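Putative mandelate racemase (Zymomonas mobilis, PDB 2OX4) binds a magnesium ion in an enolase-superfamily barrel and is probably a lyase, perhaps a dehydratase, related to mandelate racemase. Local coordinates at residues C[129-134]-C[164-169]; C[212-217]-C[235-240]; C[224-229]-C[257-262]. All blocks are in the same frame, centred on the assembly; numbering follows the deposited sequence. Where two conformers were deposited one is given.

Contact 1: residues C[129-134]-C[164-169]; sequences YASQLQ and AVKVDV
Lys166 makes the largest single contribution to this contact. With CG anti to the backbone N (chi1 -177°), its chain crosses the Tyr129 side chain obliquely, Lys166 CB lying 3.4 Å from Tyr129 CE1. A bend at chi3 then turns the ammonium so that Lys166 NZ donates to Tyr129 OH at 3.0 Å. On the way Lys166 CE passes 3.4 Å from Ser131 OG and beside the Gln132 amide. NZ also makes salt bridges to Glu241 and Glu342, which would be expected to keep it charged; Tyr129 OH has a further partner in Gln315, and Ser131 OG bonds to Glu342. Backbone pairing fixes the root of the lysine: Lys166 N donates to Ala130 O at 2.9 Å, and Ala130 N to Ala164 O. These are adjacent parallel strands of a TIM-like barrel, joined as a beta-alpha-beta unit through helix 147-159. Leu133 crosses Val165 at about a right angle, Leu133 CD1 3.6 Å from Val165 CB, on the face turned to that helix. Past the pairing, Lys166 O accepts from both Gln132 N and Leu133 N, the latter bond nearly straight (168°) and in the carbonyl plane. Gln134, bent at chi2, folds back so that OE1 takes Asp168 N at 2.9 Å, from well above its carbonyl plane. Its NE2 donates in the amide plane to Gln132 OE1 at 2.9 Å, fixing the Gln132 amide with NE2 toward the metal ligand Glu215.

Contact 2: residues C[212-217]-C[235-240]; sequences IIVENH and FNIFFY. With MG (magnesium ion), chain O.
Two neighbouring parallel strands of the barrel wall, 211-215 and 237-241, pair here just beside the magnesium site. Phe238 N donates to Ile212 O at 2.8 Å in an almost straight bond (170°), and Val214 N meets Phe239 O at 3.1 Å, nearly along the C=O axis. The chain turns a corner at Phe238, so Ile212 lies nearest Ile237 whereas Val214 already lies nearest Tyr240. Ile213 packs against both aromatic residues at this corner. Its CG1 sits over the centre of the Phe239 ring, 10° off the normal, in a CH-pi contact, while CG2 touches Phe239 CE1 at 3.4 Å. Phe239 CG occupies the crowded position between N and the carbonyl carbon (chi1 58°), which brings the ring back to Ile213; the Phe238 ring offers the same CG1 its edge. As in other beta-alpha-beta units of TIM-like barrels, the connecting helix, 222-232, covers the outer side, where Val214 spreads its methyls, CG1 beside Tyr240 CE1 and CG2 3.9 Å from Ile237 CD1. Asn216 OD1 comes within 3.1 Å of Tyr240 OH, the amide standing almost upright to the ring, although the phenol bonds to Ala225 O and OD1 to Thr220. At the strand end Glu215 OE1 binds magnesium at 2.2 Å, with Glu241, Glu267 and three waters completing the shell. Glu215 OE2 is held by His217 N and by one of those waters at 2.5 Å, and the carboxylate carbon lies over the centre of the His217 ring.

Contact 3: residues C[224-229]-C[257-262]; sequences SAIQFA and KKIDIP
The outer helical layer of the barrel supplies this contact: helix 222-232 packs against the C-terminal end of helix 250-258 and the loop that leads on to strand 263-265. Ala225, Ile226 and Ala229, set close together on one side of the first helix, receive Lys258, Ile259 and Ile261. Ile259 is the central piece. Its CG1 is anti to the carbonyl carbon (chi1 -64°) and its chain extended beyond, which lays the branch across the helix: CG1 is 3.9 Å from both Ile226 CG1 and Ala229 CB, and CD1 carries on toward the helix backbone at Ile226. The short side chain of Ala229 lets the loop come near, CB also touching Ile259 CG2. Two residues further along the loop, Ile261 CD1 reaches the same methyl, Ala229 CB, at 4.1 Å. At the other edge, Lys258 contributes only the root of its side chain: CB lies 3.8 Å from Ile226 CG2 and equally near Ile226 CD1, the isoleucine straddling it with two methyls. A bend at chi2 (-71°) then leads the amine away to another copy of the protein, where it salt-bridges Asp260 and bonds to Lys256 O of that subunit. No direct hydrogen bond crosses the contact. A single water instead bridges the two backbones, donating to Ile226 O and to Lys258 O at 2.8 Å each. Inward of this layer lies strand 237-241: Ala229 and Ile261 both rest on Tyr240, Ile261 also on Ile237. On its other flank helix 222-232 packs against helix 189-206, Phe228 and Gln227 both touching Ile192.

How the contacts relate
The three contacts follow the barrel round and outward. Contacts 1 and 2, their centres about 9 Å apart, belong to one sheet: strand 164-167 of contact 1 pairs with strand 211-215 of contact 2, Ile213 N bonding to Val165 O. Asp168 and His217 join them again near the metal. Contact 3, centred about 11 Å from contact 2 and 19 Å from contact 1, lies in the helical layer. Contact 1 closes before the others open, whereas the segments of contacts 2 and 3 alternate along the chain, since helix 222-232 connects the two strands of contact 2. Metal-site residues thus cluster at the strand ends, while contact 3 faces neighbouring subunits.

Contact 1: residues C[129-134]-C[164-169]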
loop_
_atom_site.group_PDB
_atom_site.type_symbol
_atom_site.label_atom_id
_atom_site.label_comp_id
_atom_site.label_asym_id
_atom_site.label_seq_id
_atom_site.Cartn_x
_atom_site.Cartn_y
_atom_site.Cartn_z
ATOM N N TYR C 129 -16.302 14.431 -33.051
ATOM C CA TYR C 129 -17.613 13.864 -32.758
ATOM C C TYR C 129 -18.702 14.914 -32.591
ATOM O O TYR C 129 -18.442 16.039 -32.151
ATOM C CB TYR C 129 -17.570 12.877 -31.567
ATOM C CG TYR C 129 -17.385 13.440 -30.157
ATOM C CD1 TYR C 129 -18.462 13.959 -29.427
ATOM C CD2 TYR C 129 -16.144 13.372 -29.525
ATOM C CE1 TYR C 129 -18.291 14.451 -28.129
ATOM C CE2 TYR C 129 -15.972 13.842 -28.228
ATOM C CZ TYR C 129 -17.044 14.357 -27.529
ATOM O OH TYR C 129 -16.850 14.807 -26.245
ATOM N N ALA C 130 -19.919 14.544 -32.977
ATOM C CA ALA C 130 -21.084 15.383 -32.797
ATOM C C ALA C 130 -21.627 15.231 -31.378
ATOM O O ALA C 130 -22.076 14.146 -31.005
ATOM C CB ALA C 130 -22.160 14.976 -33.818
ATOM N N SER C 131 -21.620 16.329 -30.622
ATOM C CA SER C 131 -21.794 16.276 -29.178
ATOM C C SER C 131 -23.160 16.732 -28.683
ATOM O O SER C 131 -23.633 17.816 -29.054
ATOM C CB SER C 131 -20.724 17.104 -28.479
ATOM O OG SER C 131 -20.783 16.890 -27.076
ATOM N N GLN C 132 -23.732 15.917 -27.787
ATOM C CA GLN C 132 -24.954 16.212 -27.021
ATOM C C GLN C 132 -26.193 16.104 -27.915
ATOM O O GLN C 132 -26.964 17.058 -28.050
ATOM C CB GLN C 132 -24.890 17.567 -26.269
ATOM C CG GLN C 132 -23.587 17.825 -25.456
ATOM C CD GLN C 132 -23.398 16.906 -24.246
ATOM O OE1 GLN C 132 -24.239 16.059 -23.948
ATOM N NE2 GLN C 132 -22.287 17.094 -23.527
ATOM N N LEU C 133 -26.355 14.930 -28.524
ATOM C CA LEU C 133 -27.464 14.651 -29.452
ATOM C C LEU C 133 -28.826 14.781 -28.789
ATOM O O LEU C 133 -29.819 15.071 -29.459
ATOM C CB LEU C 133 -27.361 13.236 -30.024
ATOM C CG LEU C 133 -26.179 12.766 -30.868
ATOM C CD1 LEU C 133 -26.395 11.292 -31.205
ATOM C CD2 LEU C 133 -25.995 13.600 -32.119
ATOM N N GLN C 134 -28.874 14.555 -27.477
ATOM C CA GLN C 134 -30.129 14.645 -26.728
ATOM C C GLN C 134 -30.757 16.052 -26.721
ATOM O O GLN C 134 -31.913 16.208 -26.323
ATOM C CB GLN C 134 -29.952 14.085 -25.305
ATOM C CG GLN C 134 -29.244 15.016 -24.333
ATOM C CD GLN C 134 -27.723 15.002 -24.449
ATOM O OE1 GLN C 134 -27.146 14.256 -25.243
ATOM N NE2 GLN C 134 -27.065 15.838 -23.642
ATOM N N ALA C 164 -18.589 9.624 -35.255
ATOM C CA ALA C 164 -18.739 9.472 -33.812
ATOM C C ALA C 164 -19.757 10.475 -33.297
ATOM O O ALA C 164 -19.864 11.608 -33.807
ATOM C CB ALA C 164 -17.386 9.674 -33.114
ATOM N N VAL C 165 -20.499 10.058 -32.273
ATOM C CA VAL C 165 -21.476 10.910 -31.614
ATOM C C VAL C 165 -21.382 10.745 -30.098
ATOM O O VAL C 165 -20.932 9.703 -29.608
ATOM C CB VAL C 165 -22.931 10.554 -32.054
ATOM C CG1 VAL C 165 -23.122 10.796 -33.563
ATOM C CG2 VAL C 165 -23.267 9.107 -31.692
ATOM N N LYS C 166 -21.822 11.766 -29.364
ATOM C CA LYS C 166 -21.961 11.643 -27.914
ATOM C C LYS C 166 -23.362 11.997 -27.447
ATOM O O LYS C 166 -23.952 12.972 -27.901
ATOM C CB LYS C 166 -20.938 12.511 -27.180
ATOM C CG LYS C 166 -20.988 12.356 -25.642
ATOM C CD LYS C 166 -19.832 13.107 -24.971
ATOM C CE LYS C 166 -20.181 14.554 -24.653
ATOM N NZ LYS C 166 -18.942 15.250 -24.153
ATOM N N VAL C 167 -23.880 11.208 -26.516
ATOM C CA VAL C 167 -25.245 11.395 -26.049
ATOM C C VAL C 167 -25.335 11.115 -24.543
ATOM O O VAL C 167 -24.668 10.204 -24.031
ATOM C CB VAL C 167 -26.214 10.511 -26.865
ATOM C CG1 VAL C 167 -25.843 9.027 -26.763
ATOM C CG2 VAL C 167 -27.657 10.777 -26.485
ATOM N N ASP C 168 -26.116 11.943 -23.852
ATOM C CA ASP C 168 -26.552 11.669 -22.480
ATOM C C ASP C 168 -27.913 10.988 -22.561
ATOM O O ASP C 168 -28.907 11.621 -22.941
ATOM C CB ASP C 168 -26.644 12.976 -21.687
ATOM C CG ASP C 168 -27.016 12.764 -20.212
ATOM O OD1 ASP C 168 -27.511 11.675 -19.835
ATOM O OD2 ASP C 168 -26.800 13.705 -19.422
ATOM N N VAL C 169 -27.945 9.709 -22.199
ATOM C CA VAL C 169 -29.157 8.891 -22.339
ATOM C C VAL C 169 -29.962 8.720 -21.036
ATOM O O VAL C 169 -31.049 8.138 -21.056
ATOM C CB VAL C 169 -28.874 7.514 -23.003
ATOM C CG1 VAL C 169 -28.305 7.696 -24.410
ATOM C CG2 VAL C 169 -27.915 6.670 -22.146
HETATM O O HOH W 1 -28.185 16.043 -20.838
#

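Contact 2: residues C[212-217]-C[235-240]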
loop_
_atom_site.group_PDB
_atom_site.type_symbol
_atom_site.label_atom_id
_atom_site.label_comp_id
_atom_site.label_asym_id
_atom_site.label_seq_id
_atom_site.Cartn_x
_atom_site.Cartn_y
_atom_site.Cartn_z
ATOM N N ILE C 212 -19.944 5.575 -30.414
ATOM C CA ILE C 212 -20.921 6.162 -29.518
ATOM C C ILE C 212 -20.236 6.380 -28.167
ATOM O O ILE C 212 -19.738 5.429 -27.565
ATOM C CB ILE C 212 -22.142 5.222 -29.311
ATOM C CG1 ILE C 212 -22.812 4.897 -30.658
ATOM C CG2 ILE C 212 -23.129 5.853 -28.329
ATOM C CD1 ILE C 212 -23.843 3.741 -30.583
ATOM N N ILE C 213 -20.220 7.629 -27.727
ATOM C CA ILE C 213 -19.764 8.011 -26.395
ATOM C C ILE C 213 -20.993 8.270 -25.525
ATOM O O ILE C 213 -21.925 8.956 -25.943
ATOM C CB ILE C 213 -18.909 9.297 -26.484
ATOM C CG1 ILE C 213 -17.679 9.053 -27.367
ATOM C CG2 ILE C 213 -18.543 9.809 -25.072
ATOM C CD1 ILE C 213 -17.168 10.306 -28.035
ATOM N N VAL C 214 -21.003 7.701 -24.323
ATOM C CA VAL C 214 -22.097 7.926 -23.389
ATOM C C VAL C 214 -21.691 8.915 -22.289
ATOM O O VAL C 214 -20.692 8.710 -21.598
ATOM C CB VAL C 214 -22.620 6.581 -22.812
ATOM C CG1 VAL C 214 -23.621 6.831 -21.670
ATOM C CG2 VAL C 214 -23.283 5.739 -23.944
ATOM N N GLU C 215 -22.476 9.980 -22.147
ATOM C CA GLU C 215 -22.204 11.103 -21.250
ATOM C C GLU C 215 -23.177 11.054 -20.066
ATOM O O GLU C 215 -24.392 11.152 -20.261
ATOM C CB GLU C 215 -22.379 12.400 -22.065
ATOM C CG GLU C 215 -22.746 13.675 -21.317
ATOM C CD GLU C 215 -21.550 14.347 -20.682
ATOM O OE1 GLU C 215 -21.035 15.338 -21.248
ATOM O OE2 GLU C 215 -21.121 13.901 -19.597
ATOM N N ASN C 216 -22.666 10.885 -18.841
ATOM C CA ASN C 216 -23.533 10.914 -17.646
ATOM C C ASN C 216 -23.696 12.280 -16.955
ATOM O O ASN C 216 -24.549 12.434 -16.061
ATOM C CB ASN C 216 -23.109 9.845 -16.616
ATOM C CG ASN C 216 -23.540 8.423 -17.003
ATOM O OD1 ASN C 216 -23.445 7.491 -16.193
ATOM N ND2 ASN C 216 -23.990 8.246 -18.233
ATOM N N HIS C 217 -22.874 13.262 -17.348
ATOM C CA HIS C 217 -22.952 14.633 -16.811
ATOM C C HIS C 217 -22.775 14.740 -15.292
ATOM O O HIS C 217 -23.254 15.693 -14.675
ATOM C CB HIS C 217 -24.268 15.326 -17.220
ATOM C CG HIS C 217 -24.188 16.079 -18.514
ATOM N ND1 HIS C 217 -24.990 15.784 -19.600
ATOM C CD2 HIS C 217 -23.405 17.115 -18.894
ATOM C CE1 HIS C 217 -24.698 16.605 -20.596
ATOM N NE2 HIS C 217 -23.742 17.424 -20.192
ATOM N N PHE C 235 -22.922 -2.866 -26.412
ATOM C CA PHE C 235 -23.095 -1.986 -27.562
ATOM C C PHE C 235 -21.816 -1.299 -28.038
ATOM O O PHE C 235 -21.889 -0.388 -28.866
ATOM C CB PHE C 235 -24.176 -0.942 -27.283
ATOM C CG PHE C 235 -25.525 -1.541 -26.996
ATOM C CD1 PHE C 235 -26.072 -1.474 -25.718
ATOM C CD2 PHE C 235 -26.243 -2.189 -28.002
ATOM C CE1 PHE C 235 -27.321 -2.036 -25.439
ATOM C CE2 PHE C 235 -27.494 -2.755 -27.737
ATOM C CZ PHE C 235 -28.035 -2.677 -26.455
ATOM N N ASN C 236 -20.666 -1.732 -27.514
ATOM C CA ASN C 236 -19.358 -1.170 -27.888
ATOM C C ASN C 236 -19.277 0.350 -27.683
ATOM O O ASN C 236 -19.223 1.130 -28.638
ATOM C CB ASN C 236 -18.966 -1.573 -29.327
ATOM C CG ASN C 236 -17.562 -1.103 -29.717
ATOM O OD1 ASN C 236 -17.342 -0.629 -30.837
ATOM N ND2 ASN C 236 -16.608 -1.232 -28.790
ATOM N N ILE C 237 -19.292 0.761 -26.421
ATOM C CA ILE C 237 -19.259 2.177 -26.067
ATOM C C ILE C 237 -17.814 2.658 -26.145
ATOM O O ILE C 237 -16.922 2.033 -25.586
ATOM C CB ILE C 237 -19.856 2.387 -24.643
ATOM C CG1 ILE C 237 -21.277 1.817 -24.576
ATOM C CG2 ILE C 237 -19.806 3.858 -24.210
ATOM C CD1 ILE C 237 -22.221 2.383 -25.629
ATOM N N PHE C 238 -17.590 3.762 -26.859
ATOM C CA PHE C 238 -16.246 4.240 -27.162
ATOM C C PHE C 238 -15.566 4.707 -25.863
ATOM O O PHE C 238 -14.470 4.264 -25.526
ATOM C CB PHE C 238 -16.348 5.411 -28.151
ATOM C CG PHE C 238 -15.059 5.753 -28.828
ATOM C CD1 PHE C 238 -14.392 4.811 -29.613
ATOM C CD2 PHE C 238 -14.512 7.020 -28.693
ATOM C CE1 PHE C 238 -13.204 5.129 -30.249
ATOM C CE2 PHE C 238 -13.304 7.353 -29.323
ATOM C CZ PHE C 238 -12.652 6.412 -30.100
ATOM N N PHE C 239 -16.238 5.597 -25.146
ATOM C CA PHE C 239 -15.906 5.879 -23.755
ATOM C C PHE C 239 -17.108 6.423 -23.001
ATOM O O PHE C 239 -18.146 6.701 -23.602
ATOM C CB PHE C 239 -14.613 6.720 -23.585
ATOM C CG PHE C 239 -14.599 8.067 -24.286
ATOM C CD1 PHE C 239 -15.294 9.159 -23.758
ATOM C CD2 PHE C 239 -13.825 8.267 -25.425
ATOM C CE1 PHE C 239 -15.246 10.418 -24.376
ATOM C CE2 PHE C 239 -13.780 9.524 -26.054
ATOM C CZ PHE C 239 -14.497 10.595 -25.523
ATOM N N TYR C 240 -16.954 6.563 -21.687
ATOM C CA TYR C 240 -18.065 6.722 -20.753
ATOM C C TYR C 240 -17.645 7.874 -19.857
ATOM O O TYR C 240 -16.664 7.753 -19.099
ATOM C CB TYR C 240 -18.174 5.413 -19.952
ATOM C CG TYR C 240 -19.396 5.204 -19.066
ATOM C CD1 TYR C 240 -20.619 5.827 -19.327
ATOM C CD2 TYR C 240 -19.321 4.318 -17.979
ATOM C CE1 TYR C 240 -21.741 5.593 -18.492
ATOM C CE2 TYR C 240 -20.415 4.082 -17.151
ATOM C CZ TYR C 240 -21.619 4.719 -17.413
ATOM O OH TYR C 240 -22.689 4.465 -16.593
HETATM MG MG MG O . -19.365 16.614 -20.484
HETATM O O HOH W 2 -18.408 3.032 -30.223
HETATM O O HOH W 3 -20.095 15.933 -18.510
HETATM O O HOH W 4 -20.817 18.453 -20.170
HETATM O O HOH W 5 -19.111 17.583 -22.325
#

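Contact 3: residues C[224-229]-C[257-262]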
loop_
_atom_site.group_PDB
_atom_site.type_symbol
_atom_site.label_atom_id
_atom_site.label_comp_id
_atom_site.label_asym_id
_atom_site.label_seq_id
_atom_site.Cartn_x
_atom_site.Cartn_y
_atom_site.Cartn_z
ATOM N N SER C 224 -24.666 3.741 -9.432
ATOM C CA SER C 224 -25.505 3.786 -10.630
ATOM C C SER C 224 -24.690 3.714 -11.921
ATOM O O SER C 224 -25.138 3.121 -12.879
ATOM C CB SER C 224 -26.419 5.005 -10.625
ATOM O OG SER C 224 -25.711 6.206 -10.396
ATOM N N ALA C 225 -23.491 4.307 -11.935
ATOM C CA ALA C 225 -22.610 4.221 -13.108
ATOM C C ALA C 225 -22.238 2.788 -13.461
ATOM O O ALA C 225 -22.275 2.403 -14.624
ATOM C CB ALA C 225 -21.346 5.045 -12.897
ATOM N N ILE C 226 -21.890 1.993 -12.451
ATOM C CA ILE C 226 -21.509 0.598 -12.651
ATOM C C ILE C 226 -22.714 -0.183 -13.168
ATOM O O ILE C 226 -22.595 -0.976 -14.098
ATOM C CB ILE C 226 -20.983 -0.039 -11.336
ATOM C CG1 ILE C 226 -19.607 0.545 -10.953
ATOM C CG2 ILE C 226 -20.921 -1.571 -11.422
ATOM C CD1 ILE C 226 -19.198 0.187 -9.512
ATOM N N GLN C 227 -23.869 0.075 -12.572
ATOM C CA GLN C 227 -25.103 -0.626 -12.922
ATOM C C GLN C 227 -25.472 -0.377 -14.382
ATOM O O GLN C 227 -25.826 -1.319 -15.110
ATOM C CB GLN C 227 -26.229 -0.165 -12.002
ATOM C CG GLN C 227 -27.524 -0.955 -12.166
ATOM C CD GLN C 227 -28.645 -0.368 -11.353
ATOM O OE1 GLN C 227 -28.420 0.502 -10.505
ATOM N NE2 GLN C 227 -29.862 -0.864 -11.573
ATOM N N PHE C 228 -25.380 0.877 -14.805
ATOM C CA PHE C 228 -25.662 1.229 -16.191
ATOM C C PHE C 228 -24.615 0.711 -17.177
ATOM O O PHE C 228 -24.976 0.247 -18.263
ATOM C CB PHE C 228 -25.861 2.738 -16.363
ATOM C CG PHE C 228 -26.441 3.108 -17.696
ATOM C CD1 PHE C 228 -27.594 2.472 -18.158
ATOM C CD2 PHE C 228 -25.831 4.072 -18.490
ATOM C CE1 PHE C 228 -28.136 2.804 -19.399
ATOM C CE2 PHE C 228 -26.367 4.419 -19.733
ATOM C CZ PHE C 228 -27.521 3.779 -20.183
ATOM N N ALA C 229 -23.330 0.774 -16.809
ATOM C CA ALA C 229 -22.265 0.217 -17.672
ATOM C C ALA C 229 -22.500 -1.253 -18.034
ATOM O O ALA C 229 -22.308 -1.653 -19.187
ATOM C CB ALA C 229 -20.882 0.377 -17.016
ATOM N N LYS C 257 -12.755 -0.680 -11.319
ATOM C CA LYS C 257 -12.730 -2.102 -10.965
ATOM C C LYS C 257 -13.904 -2.911 -11.545
ATOM O O LYS C 257 -13.749 -4.090 -11.846
ATOM C CB LYS C 257 -12.655 -2.314 -9.449
ATOM C CG LYS C 257 -11.379 -1.781 -8.796
ATOM C CD LYS C 257 -11.446 -1.920 -7.277
ATOM C CE LYS C 257 -10.140 -1.415 -6.635
ATOM N NZ LYS C 257 -10.255 -1.394 -5.156
ATOM N N LYS C 258 -15.058 -2.268 -11.707
ATOM C CA LYS C 258 -16.270 -2.978 -12.114
ATOM C C LYS C 258 -16.799 -2.551 -13.484
ATOM O O LYS C 258 -17.859 -3.016 -13.904
ATOM C CB LYS C 258 -17.372 -2.825 -11.053
ATOM C CG LYS C 258 -16.977 -3.273 -9.644
ATOM C CD LYS C 258 -16.833 -4.779 -9.546
ATOM C CE LYS C 258 -16.943 -5.237 -8.088
ATOM N NZ LYS C 258 -17.125 -6.707 -7.987
ATOM N N ILE C 259 -16.066 -1.670 -14.170
ATOM C CA ILE C 259 -16.505 -1.119 -15.470
ATOM C C ILE C 259 -15.427 -1.408 -16.508
ATOM O O ILE C 259 -14.263 -1.064 -16.304
ATOM C CB ILE C 259 -16.795 0.425 -15.416
ATOM C CG1 ILE C 259 -17.973 0.738 -14.487
ATOM C CG2 ILE C 259 -17.052 1.007 -16.857
ATOM C CD1 ILE C 259 -18.164 2.226 -14.202
ATOM N N ASP C 260 -15.789 -2.040 -17.618
ATOM C CA ASP C 260 -14.786 -2.335 -18.639
ATOM C C ASP C 260 -14.678 -1.290 -19.751
ATOM O O ASP C 260 -13.685 -1.258 -20.491
ATOM C CB ASP C 260 -14.962 -3.751 -19.186
ATOM C CG ASP C 260 -14.486 -4.807 -18.202
ATOM O OD1 ASP C 260 -13.450 -4.572 -17.543
ATOM O OD2 ASP C 260 -15.153 -5.854 -18.068
ATOM N N ILE C 261 -15.683 -0.424 -19.842
ATOM C CA ILE C 261 -15.725 0.592 -20.895
ATOM C C ILE C 261 -14.687 1.653 -20.481
ATOM O O ILE C 261 -14.631 2.001 -19.296
ATOM C CB ILE C 261 -17.111 1.283 -20.914
ATOM C CG1 ILE C 261 -18.259 0.268 -21.065
ATOM C CG2 ILE C 261 -17.172 2.370 -21.973
ATOM C CD1 ILE C 261 -19.623 0.879 -20.838
ATOM N N PRO C 262 -13.876 2.168 -21.437
ATOM C CA PRO C 262 -12.943 3.251 -21.080
ATOM C C PRO C 262 -13.643 4.448 -20.454
ATOM O O PRO C 262 -14.747 4.823 -20.867
ATOM C CB PRO C 262 -12.318 3.662 -22.420
ATOM C CG PRO C 262 -12.446 2.401 -23.282
ATOM C CD PRO C 262 -13.784 1.806 -22.866
HETATM O O HOH W 6 -20.259 -2.240 -15.040
#